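L-fuculose phosphate aldolase (PDB 4C24) is a class II aldolase/adducin family protein of the AraD-like clan, with an alpha/beta fold that holds a zinc ion, in an assembly of four chains. Local coordinates at residues 104-112 against 155-163; 36-47 against 59-70. One frame throughout, in Å; residues are numbered along the deposited sequence. Where two conformers were deposited one is given.

Contact 1 (104-112 against 155-163). With ZN (zinc ion), chain B.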
loop_
_atom_site.group_PDB
_atom_site.type_symbol
_atom_site.label_atom_id
_atom_site.label_comp_id
_atom_site.label_asym_id
_atom_site.label_seq_id
_atom_site.Cartn_x
_atom_site.Cartn_y
_atom_site.Cartn_z
ATOM N N ALA A 104 0.410 -7.428 -12.180
ATOM C CA ALA A 104 0.066 -8.005 -13.463
ATOM C C ALA A 104 0.733 -7.205 -14.578
ATOM O O ALA A 104 1.229 -7.784 -15.537
ATOM C CB ALA A 104 -1.442 -8.108 -13.622
ATOM N N THR A 105 0.796 -5.891 -14.437
ATOM C CA THR A 105 1.413 -5.046 -15.446
ATOM C C THR A 105 2.927 -5.168 -15.375
ATOM O O THR A 105 3.564 -5.130 -16.419
ATOM C CB THR A 105 0.954 -3.602 -15.285
ATOM O OG1 THR A 105 -0.460 -3.592 -15.455
ATOM C CG2 THR A 105 1.589 -2.693 -16.328
ATOM N N VAL A 106 3.481 -5.328 -14.170
ATOM C CA VAL A 106 4.931 -5.677 -14.039
ATOM C C VAL A 106 5.269 -6.880 -14.906
ATOM O O VAL A 106 6.227 -6.844 -15.731
ATOM C CB VAL A 106 5.305 -5.937 -12.578
ATOM C CG1 VAL A 106 6.708 -6.571 -12.474
ATOM C CG2 VAL A 106 5.226 -4.625 -11.837
ATOM N N LEU A 107 4.516 -7.953 -14.723
ATOM C CA LEU A 107 4.747 -9.147 -15.546
ATOM C C LEU A 107 4.595 -8.823 -17.029
ATOM O O LEU A 107 5.379 -9.249 -17.853
ATOM C CB LEU A 107 3.838 -10.278 -15.121
ATOM C CG LEU A 107 4.205 -10.849 -13.754
ATOM C CD1 LEU A 107 3.192 -11.921 -13.379
ATOM C CD2 LEU A 107 5.623 -11.503 -13.787
ATOM N N ALA A 108 3.587 -8.033 -17.392
ATOM C CA ALA A 108 3.374 -7.651 -18.771
ATOM C C ALA A 108 4.555 -6.869 -19.343
ATOM O O ALA A 108 4.842 -6.973 -20.532
ATOM C CB ALA A 108 2.108 -6.784 -18.834
ATOM N N CYS A 109 5.190 -6.036 -18.522
ATOM C CA CYS A 109 6.312 -5.232 -19.000
ATOM C C CYS A 109 7.594 -6.026 -19.124
ATOM O O CYS A 109 8.484 -5.618 -19.865
ATOM C CB CYS A 109 6.502 -3.967 -18.169
ATOM S SG CYS A 109 5.089 -2.840 -18.289
ATOM N N LEU A 110 7.670 -7.119 -18.375
ATOM C CA LEU A 110 8.752 -8.107 -18.526
ATOM C C LEU A 110 8.425 -9.050 -19.661
ATOM O O LEU A 110 9.284 -9.841 -20.088
ATOM C CB LEU A 110 8.891 -8.918 -17.247
ATOM C CG LEU A 110 9.382 -8.168 -16.031
ATOM C CD1 LEU A 110 8.920 -8.865 -14.759
ATOM C CD2 LEU A 110 10.899 -7.993 -16.073
ATOM N N ARG A 111 7.179 -9.015 -20.135
ATOM C CA ARG A 111 6.651 -10.013 -21.061
ATOM C C ARG A 111 6.832 -11.450 -20.516
ATOM O O ARG A 111 7.268 -12.374 -21.229
ATOM C CB ARG A 111 7.213 -9.793 -22.473
ATOM C CG ARG A 111 6.961 -8.381 -22.969
ATOM C CD ARG A 111 7.406 -8.157 -24.387
ATOM N NE ARG A 111 7.200 -6.785 -24.811
ATOM C CZ ARG A 111 7.413 -6.354 -26.047
ATOM N NH1 ARG A 111 7.904 -7.191 -26.964
ATOM N NH2 ARG A 111 7.221 -5.084 -26.370
ATOM N N GLU A 112 6.502 -11.610 -19.226
ATOM C CA GLU A 112 6.619 -12.850 -18.490
ATOM C C GLU A 112 5.244 -13.353 -18.133
ATOM O O GLU A 112 4.420 -12.564 -17.650
ATOM C CB GLU A 112 7.398 -12.650 -17.197
ATOM C CG GLU A 112 8.900 -12.485 -17.385
ATOM C CD GLU A 112 9.656 -13.809 -17.428
ATOM O OE1 GLU A 112 9.013 -14.886 -17.374
ATOM O OE2 GLU A 112 10.904 -13.756 -17.510
ATOM N N VAL A 155 -5.632 -12.431 -19.668
ATOM C CA VAL A 155 -4.412 -12.343 -20.476
ATOM C C VAL A 155 -3.670 -11.074 -20.111
ATOM O O VAL A 155 -4.287 -10.048 -19.816
ATOM C CB VAL A 155 -4.713 -12.409 -21.993
ATOM C CG1 VAL A 155 -5.488 -11.206 -22.482
ATOM C CG2 VAL A 155 -3.445 -12.529 -22.816
ATOM N N LEU A 156 -2.341 -11.127 -20.051
ATOM C CA LEU A 156 -1.539 -9.935 -19.897
ATOM C C LEU A 156 -1.247 -9.281 -21.263
ATOM O O LEU A 156 -0.986 -9.960 -22.265
ATOM C CB LEU A 156 -0.233 -10.259 -19.151
ATOM C CG LEU A 156 -0.335 -11.033 -17.837
ATOM C CD1 LEU A 156 1.035 -11.306 -17.241
ATOM C CD2 LEU A 156 -1.253 -10.277 -16.877
ATOM N N LEU A 157 -1.299 -7.962 -21.299
ATOM C CA LEU A 157 -1.051 -7.205 -22.510
ATOM C C LEU A 157 0.318 -6.568 -22.347
ATOM O O LEU A 157 0.558 -5.767 -21.442
ATOM C CB LEU A 157 -2.103 -6.105 -22.663
ATOM C CG LEU A 157 -3.536 -6.631 -22.635
ATOM C CD1 LEU A 157 -4.492 -5.434 -22.680
ATOM C CD2 LEU A 157 -3.832 -7.656 -23.730
ATOM N N ALA A 158 1.238 -6.972 -23.232
ATOM C CA ALA A 158 2.620 -6.576 -23.098
ATOM C C ALA A 158 2.814 -5.063 -22.910
ATOM O O ALA A 158 2.308 -4.263 -23.689
ATOM C CB ALA A 158 3.383 -7.054 -24.322
ATOM N N ASN A 159 3.540 -4.671 -21.865
ATOM C CA ASN A 159 3.884 -3.269 -21.638
ATOM C C ASN A 159 2.645 -2.411 -21.444
ATOM O O ASN A 159 2.662 -1.226 -21.743
ATOM C CB ASN A 159 4.771 -2.701 -22.756
ATOM C CG ASN A 159 6.074 -3.439 -22.871
ATOM O OD1 ASN A 159 7.030 -3.175 -22.145
ATOM N ND2 ASN A 159 6.100 -4.369 -23.756
ATOM N N HIS A 160 1.603 -3.044 -20.917
ATOM C CA HIS A 160 0.284 -2.381 -20.932
ATOM C C HIS A 160 -0.569 -2.700 -19.724
ATOM O O HIS A 160 -0.809 -1.814 -18.893
ATOM C CB HIS A 160 -0.428 -2.734 -22.230
ATOM C CG HIS A 160 -1.706 -1.988 -22.448
ATOM N ND1 HIS A 160 -2.235 -1.780 -23.697
ATOM C CD2 HIS A 160 -2.563 -1.406 -21.563
ATOM C CE1 HIS A 160 -3.378 -1.102 -23.576
ATOM N NE2 HIS A 160 -3.593 -0.870 -22.291
ATOM N N GLY A 161 -1.035 -3.931 -19.598
ATOM C CA GLY A 161 -1.938 -4.255 -18.494
ATOM C C GLY A 161 -2.556 -5.615 -18.597
ATOM O O GLY A 161 -1.911 -6.566 -19.024
ATOM N N ILE A 162 -3.814 -5.728 -18.208
ATOM C CA ILE A 162 -4.476 -6.997 -18.133
ATOM C C ILE A 162 -5.848 -6.871 -18.782
ATOM O O ILE A 162 -6.440 -5.783 -18.798
ATOM C CB ILE A 162 -4.621 -7.450 -16.656
ATOM C CG1 ILE A 162 -5.112 -8.888 -16.524
ATOM C CG2 ILE A 162 -5.549 -6.511 -15.880
ATOM C CD1 ILE A 162 -5.107 -9.415 -15.108
ATOM N N LEU A 163 -6.323 -7.977 -19.314
ATOM C CA LEU A 163 -7.669 -8.137 -19.817
ATOM C C LEU A 163 -8.248 -9.392 -19.187
ATOM O O LEU A 163 -7.606 -10.447 -19.167
ATOM C CB LEU A 163 -7.677 -8.267 -21.342
ATOM C CG LEU A 163 -9.013 -8.219 -22.093
ATOM C CD1 LEU A 163 -9.478 -6.769 -22.133
ATOM C CD2 LEU A 163 -8.897 -8.740 -23.532
HETATM ZN ZN ZN B . -5.139 0.076 -21.447
HETATM O O HOH W 1 -5.764 1.297 -23.022
#
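The carbonyl oxygen of A108, near the C-terminal end of helix 104-110, is the polar meeting point of the two segments. N159 N donates to A108 O at 3.0 Å, from well above the carbonyl plane (73° out of it), and the CA-H of A158 approaches the same oxygen. A weak bond from R111 N, C-prime residue of the Schellman motif that ends the helix, also reaches it. N159 likewise has positive phi, a conformation asparagine tolerates well. The extended R111 side chain brings the edge of its guanidinium to the N159 amide, the two planes 74° apart.

The apolar packing centres on L156. With CG anti to the carbonyl carbon (chi1 -51°), its two methyls reach different turns of the helix: CD1 meets L107 CB at 3.7 Å and CD2 meets A104 CB at 3.9 Å. The backbones come close here, A108 CA 4.5 Å from A158 CA, which suits a mere methyl; A108 CB already meets L157 O at 3.2 Å.

T105 OG1 sits 3.4 Å from G161 CA and is hydrogen-bonded to T101 O. H160 and G161 form a classic beta bulge facing L157, and H160 NE2 binds zinc at 2.0 Å, together with H98 and H100. The helix thus covers strands 154-157 and 161-166, while helix 169-192 packs on L107 and I162, helix 139-149 on L157, and H118 of the second subunit on T105.

Contact 2 (36-47 against 59-70)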
loop_
_atom_site.group_PDB
_atom_site.type_symbol
_atom_site.label_atom_id
_atom_site.label_comp_id
_atom_site.label_asym_id
_atom_site.label_seq_id
_atom_site.Cartn_x
_atom_site.Cartn_y
_atom_site.Cartn_z
ATOM N N PHE A 36 -21.656 -7.793 -22.909
ATOM C CA PHE A 36 -22.282 -8.207 -24.154
ATOM C C PHE A 36 -23.609 -8.889 -23.860
ATOM O O PHE A 36 -23.677 -9.827 -23.069
ATOM C CB PHE A 36 -21.356 -9.163 -24.919
ATOM C CG PHE A 36 -21.761 -9.373 -26.352
ATOM C CD1 PHE A 36 -21.613 -8.347 -27.282
ATOM C CD2 PHE A 36 -22.297 -10.586 -26.770
ATOM C CE1 PHE A 36 -21.990 -8.528 -28.608
ATOM C CE2 PHE A 36 -22.668 -10.772 -28.099
ATOM C CZ PHE A 36 -22.525 -9.740 -29.006
ATOM N N ASP A 37 -24.668 -8.396 -24.502
ATOM C CA ASP A 37 -25.991 -8.989 -24.382
ATOM C C ASP A 37 -26.109 -9.958 -25.552
ATOM O O ASP A 37 -26.137 -9.521 -26.713
ATOM C CB ASP A 37 -27.021 -7.854 -24.461
ATOM C CG ASP A 37 -28.453 -8.325 -24.310
ATOM O OD1 ASP A 37 -28.807 -9.436 -24.755
ATOM O OD2 ASP A 37 -29.245 -7.536 -23.737
ATOM N N ARG A 38 -26.149 -11.262 -25.267
ATOM C CA ARG A 38 -26.184 -12.295 -26.327
ATOM C C ARG A 38 -27.489 -12.370 -27.114
ATOM O O ARG A 38 -27.487 -12.743 -28.286
ATOM C CB ARG A 38 -25.877 -13.686 -25.766
ATOM C CG ARG A 38 -24.469 -13.838 -25.239
ATOM C CD ARG A 38 -23.497 -14.108 -26.362
ATOM N NE ARG A 38 -22.147 -14.036 -25.842
ATOM C CZ ARG A 38 -21.048 -14.050 -26.579
ATOM N NH1 ARG A 38 -21.126 -14.154 -27.901
ATOM N NH2 ARG A 38 -19.867 -13.962 -25.976
ATOM N N GLU A 39 -28.599 -12.034 -26.461
ATOM C CA GLU A 39 -29.906 -12.102 -27.114
ATOM C C GLU A 39 -29.983 -10.957 -28.119
ATOM O O GLU A 39 -30.386 -11.150 -29.273
ATOM C CB GLU A 39 -31.033 -12.004 -26.079
ATOM N N LYS A 40 -29.542 -9.780 -27.684
ATOM C CA LYS A 40 -29.570 -8.577 -28.519
ATOM C C LYS A 40 -28.359 -8.438 -29.437
ATOM O O LYS A 40 -28.417 -7.723 -30.431
ATOM C CB LYS A 40 -29.702 -7.326 -27.656
ATOM C CG LYS A 40 -30.944 -7.295 -26.783
ATOM C CD LYS A 40 -31.097 -5.962 -26.076
ATOM C CE LYS A 40 -32.223 -6.011 -25.053
ATOM N NZ LYS A 40 -31.746 -6.632 -23.788
ATOM N N GLN A 41 -27.279 -9.145 -29.104
ATOM C CA GLN A 41 -26.002 -9.036 -29.811
ATOM C C GLN A 41 -25.479 -7.593 -29.809
ATOM O O GLN A 41 -25.063 -7.059 -30.836
ATOM C CB GLN A 41 -26.121 -9.595 -31.235
ATOM C CG GLN A 41 -26.466 -11.076 -31.260
ATOM C CD GLN A 41 -25.258 -11.947 -30.979
ATOM O OE1 GLN A 41 -24.257 -11.885 -31.700
ATOM N NE2 GLN A 41 -25.343 -12.769 -29.942
ATOM N N LEU A 42 -25.493 -6.978 -28.632
ATOM C CA LEU A 42 -25.034 -5.611 -28.449
ATOM C C LEU A 42 -23.987 -5.602 -27.364
ATOM O O LEU A 42 -24.167 -6.267 -26.324
ATOM C CB LEU A 42 -26.186 -4.705 -28.001
ATOM C CG LEU A 42 -27.259 -4.470 -29.061
ATOM C CD1 LEU A 42 -28.383 -3.647 -28.435
ATOM C CD2 LEU A 42 -26.663 -3.780 -30.273
ATOM N N MET A 43 -22.912 -4.836 -27.591
ATOM C CA MET A 43 -21.957 -4.548 -26.538
ATOM C C MET A 43 -22.198 -3.161 -25.935
ATOM O O MET A 43 -22.314 -2.192 -26.666
ATOM C CB MET A 43 -20.515 -4.665 -27.092
ATOM C CG MET A 43 -19.466 -4.356 -26.045
ATOM S SD MET A 43 -17.771 -4.504 -26.667
ATOM C CE MET A 43 -17.626 -3.046 -27.677
ATOM N N ALA A 44 -22.229 -3.077 -24.603
ATOM C CA ALA A 44 -22.201 -1.798 -23.933
ATOM C C ALA A 44 -20.810 -1.615 -23.342
ATOM O O ALA A 44 -20.301 -2.515 -22.681
ATOM C CB ALA A 44 -23.260 -1.752 -22.841
ATOM N N ILE A 45 -20.218 -0.457 -23.568
ATOM C CA ILE A 45 -18.832 -0.238 -23.156
ATOM C C ILE A 45 -18.650 1.156 -22.566
ATOM O O ILE A 45 -19.374 2.086 -22.906
ATOM C CB ILE A 45 -17.885 -0.514 -24.350
ATOM C CG1 ILE A 45 -16.440 -0.545 -23.858
ATOM C CG2 ILE A 45 -18.087 0.497 -25.472
ATOM C CD1 ILE A 45 -15.467 -1.214 -24.821
ATOM N N THR A 46 -17.701 1.305 -21.661
ATOM C CA THR A 46 -17.364 2.625 -21.125
ATOM C C THR A 46 -16.797 3.557 -22.180
ATOM O O THR A 46 -16.245 3.094 -23.182
ATOM C CB THR A 46 -16.423 2.481 -19.919
ATOM O OG1 THR A 46 -15.294 1.666 -20.312
ATOM C CG2 THR A 46 -17.154 1.790 -18.782
ATOM N N PRO A 47 -16.933 4.879 -21.988
ATOM C CA PRO A 47 -16.479 5.843 -22.981
ATOM C C PRO A 47 -14.993 6.135 -22.838
ATOM O O PRO A 47 -14.417 5.857 -21.776
ATOM C CB PRO A 47 -17.283 7.093 -22.609
ATOM C CG PRO A 47 -17.341 6.991 -21.122
ATOM C CD PRO A 47 -17.639 5.547 -20.872
ATOM N N ASP A 59 -23.141 8.392 -21.017
ATOM C CA ASP A 59 -21.779 8.310 -21.581
ATOM C C ASP A 59 -21.438 6.899 -22.051
ATOM O O ASP A 59 -20.453 6.712 -22.799
ATOM C CB ASP A 59 -20.718 8.693 -20.546
ATOM C CG ASP A 59 -20.749 10.170 -20.166
ATOM O OD1 ASP A 59 -20.910 11.041 -21.057
ATOM O OD2 ASP A 59 -20.576 10.447 -18.955
ATOM N N ILE A 60 -22.192 5.912 -21.576
ATOM C CA ILE A 60 -21.997 4.500 -22.015
ATOM C C ILE A 60 -22.335 4.409 -23.489
ATOM O O ILE A 60 -23.301 4.997 -23.979
ATOM C CB ILE A 60 -22.796 3.451 -21.182
ATOM C CG1 ILE A 60 -22.414 3.541 -19.697
ATOM C CG2 ILE A 60 -22.639 2.013 -21.736
ATOM C CD1 ILE A 60 -20.962 3.206 -19.400
ATOM N N VAL A 61 -21.485 3.696 -24.218
ATOM C CA VAL A 61 -21.654 3.551 -25.640
ATOM C C VAL A 61 -22.119 2.141 -25.930
ATOM O O VAL A 61 -21.612 1.169 -25.346
ATOM C CB VAL A 61 -20.346 3.848 -26.422
ATOM C CG1 VAL A 61 -20.564 3.621 -27.903
ATOM C CG2 VAL A 61 -19.857 5.273 -26.183
ATOM N N VAL A 62 -23.103 2.025 -26.818
ATOM C CA VAL A 62 -23.644 0.712 -27.155
ATOM C C VAL A 62 -23.360 0.485 -28.626
ATOM O O VAL A 62 -23.571 1.357 -29.463
ATOM C CB VAL A 62 -25.162 0.622 -26.874
ATOM C CG1 VAL A 62 -25.690 -0.773 -27.193
ATOM C CG2 VAL A 62 -25.400 0.958 -25.412
ATOM N N MET A 63 -22.833 -0.695 -28.934
ATOM C CA MET A 63 -22.391 -1.033 -30.259
ATOM C C MET A 63 -22.971 -2.355 -30.702
ATOM O O MET A 63 -23.176 -3.229 -29.882
ATOM C CB MET A 63 -20.899 -1.269 -30.151
ATOM C CG MET A 63 -20.059 -0.563 -31.159
ATOM S SD MET A 63 -18.416 -0.991 -30.568
ATOM C CE MET A 63 -18.065 0.469 -29.597
ATOM N N ASP A 64 -23.177 -2.529 -32.001
ATOM C CA ASP A 64 -23.545 -3.835 -32.532
ATOM C C ASP A 64 -22.284 -4.712 -32.750
ATOM O O ASP A 64 -21.171 -4.269 -32.505
ATOM C CB ASP A 64 -24.433 -3.702 -33.780
ATOM C CG ASP A 64 -23.669 -3.345 -35.048
ATOM O OD1 ASP A 64 -22.406 -3.296 -35.050
ATOM O OD2 ASP A 64 -24.334 -3.125 -36.090
ATOM N N ILE A 65 -22.502 -5.941 -33.189
ATOM C CA ILE A 65 -21.412 -6.939 -33.220
ATOM C C ILE A 65 -20.322 -6.550 -34.209
ATOM O O ILE A 65 -19.198 -7.054 -34.093
ATOM C CB ILE A 65 -21.923 -8.367 -33.509
ATOM C CG1 ILE A 65 -20.856 -9.412 -33.156
ATOM C CG2 ILE A 65 -22.339 -8.522 -34.972
ATOM C CD1 ILE A 65 -20.541 -9.474 -31.694
ATOM N N ASN A 66 -20.633 -5.660 -35.148
ATOM C CA ASN A 66 -19.625 -5.162 -36.101
ATOM C C ASN A 66 -19.025 -3.803 -35.732
ATOM O O ASN A 66 -18.289 -3.180 -36.507
ATOM C CB ASN A 66 -20.207 -5.192 -37.507
ATOM C CG ASN A 66 -20.456 -6.603 -37.968
ATOM O OD1 ASN A 66 -19.515 -7.387 -38.086
ATOM N ND2 ASN A 66 -21.711 -6.958 -38.181
ATOM N N GLY A 67 -19.330 -3.338 -34.524
ATOM C CA GLY A 67 -18.759 -2.102 -34.039
ATOM C C GLY A 67 -19.451 -0.835 -34.480
ATOM O O GLY A 67 -18.881 0.253 -34.363
ATOM N N ASN A 68 -20.693 -0.957 -34.947
ATOM C CA ASN A 68 -21.470 0.227 -35.295
ATOM C C ASN A 68 -22.146 0.723 -34.042
ATOM O O ASN A 68 -22.838 -0.044 -33.359
ATOM C CB ASN A 68 -22.518 -0.118 -36.326
ATOM C CG ASN A 68 -21.908 -0.594 -37.621
ATOM O OD1 ASN A 68 -21.309 0.176 -38.344
ATOM N ND2 ASN A 68 -22.058 -1.869 -37.900
ATOM N N VAL A 69 -21.891 1.984 -33.729
ATOM C CA VAL A 69 -22.474 2.608 -32.539
ATOM C C VAL A 69 -23.968 2.816 -32.770
ATOM O O VAL A 69 -24.375 3.358 -33.797
ATOM C CB VAL A 69 -21.806 3.949 -32.227
ATOM C CG1 VAL A 69 -22.504 4.610 -31.040
ATOM C CG2 VAL A 69 -20.346 3.715 -31.891
ATOM N N VAL A 70 -24.761 2.340 -31.819
ATOM C CA VAL A 70 -26.219 2.472 -31.908
ATOM C C VAL A 70 -26.801 3.298 -30.752
ATOM O O VAL A 70 -27.947 3.791 -30.848
ATOM C CB VAL A 70 -26.900 1.093 -32.021
ATOM C CG1 VAL A 70 -26.621 0.489 -33.391
ATOM C CG2 VAL A 70 -26.457 0.167 -30.888
HETATM O O HOH W 2 -25.186 -6.965 -33.496
#
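OD1 of D64, whose CB packs 4.2 Å from L42 CD2, accepts three hydrogen bonds. N66 N (3.0 Å) and N68 N (2.9 Å) meet D64 OD1 from above the carboxylate plane; N68 ND2 comes to the syn lone pair of D64 OD1 and also donates to D64 OD2. The N66 N bond makes an Asx turn, and the grip ties the carboxylate to the type I turn D64-G67, where glycine readily adopts positive phi.

Strands 42-45 and 61-64 are antiparallel neighbours in the beta meander at one end of the sheet. M43 and M63 form a hydrogen-bonded pair, M43 N to M63 O and M63 N to M43 O both 2.8 Å; I45 and V61 form the next. Between them A44 and V62 are a non-hydrogen-bonded pair, and the small A44 CB lets I60 CG2 approach to 4.0 Å. M43 and I45 point to the other face, toward H83, M43 alongside M63, with M43 CE 3.6 Å from M63 SD in one of two M63 conformers.

A water bridges Q41 O and I65 N. With CG1 anti to the backbone N (chi1 -164°), I65 carries CD1 to 3.4 Å from F36 CZ. P47 rests against D59 O.

After helix 7-22 the chain enters contact 2, where 36-47 is joined by 59-70, closing a loop of 11 intervening residues. It then runs through helix 80-89 and strand 95-99 before contact 1 opens at 104-112, to be closed by 155-163 after 42 more residues. The two contacts follow in series, neither nesting nor crossing. They lie on opposite sides of the chain's centre, with centres about 26 Å apart and nearest atoms about 9 Å apart, yet share one sheet: strand 95-99 lies between strand 32-37, which reaches contact 2, and strand 161-166 of contact 1. Contact 2 joins neighbouring strands within the sheet; contact 1 lays a helix against it near the zinc.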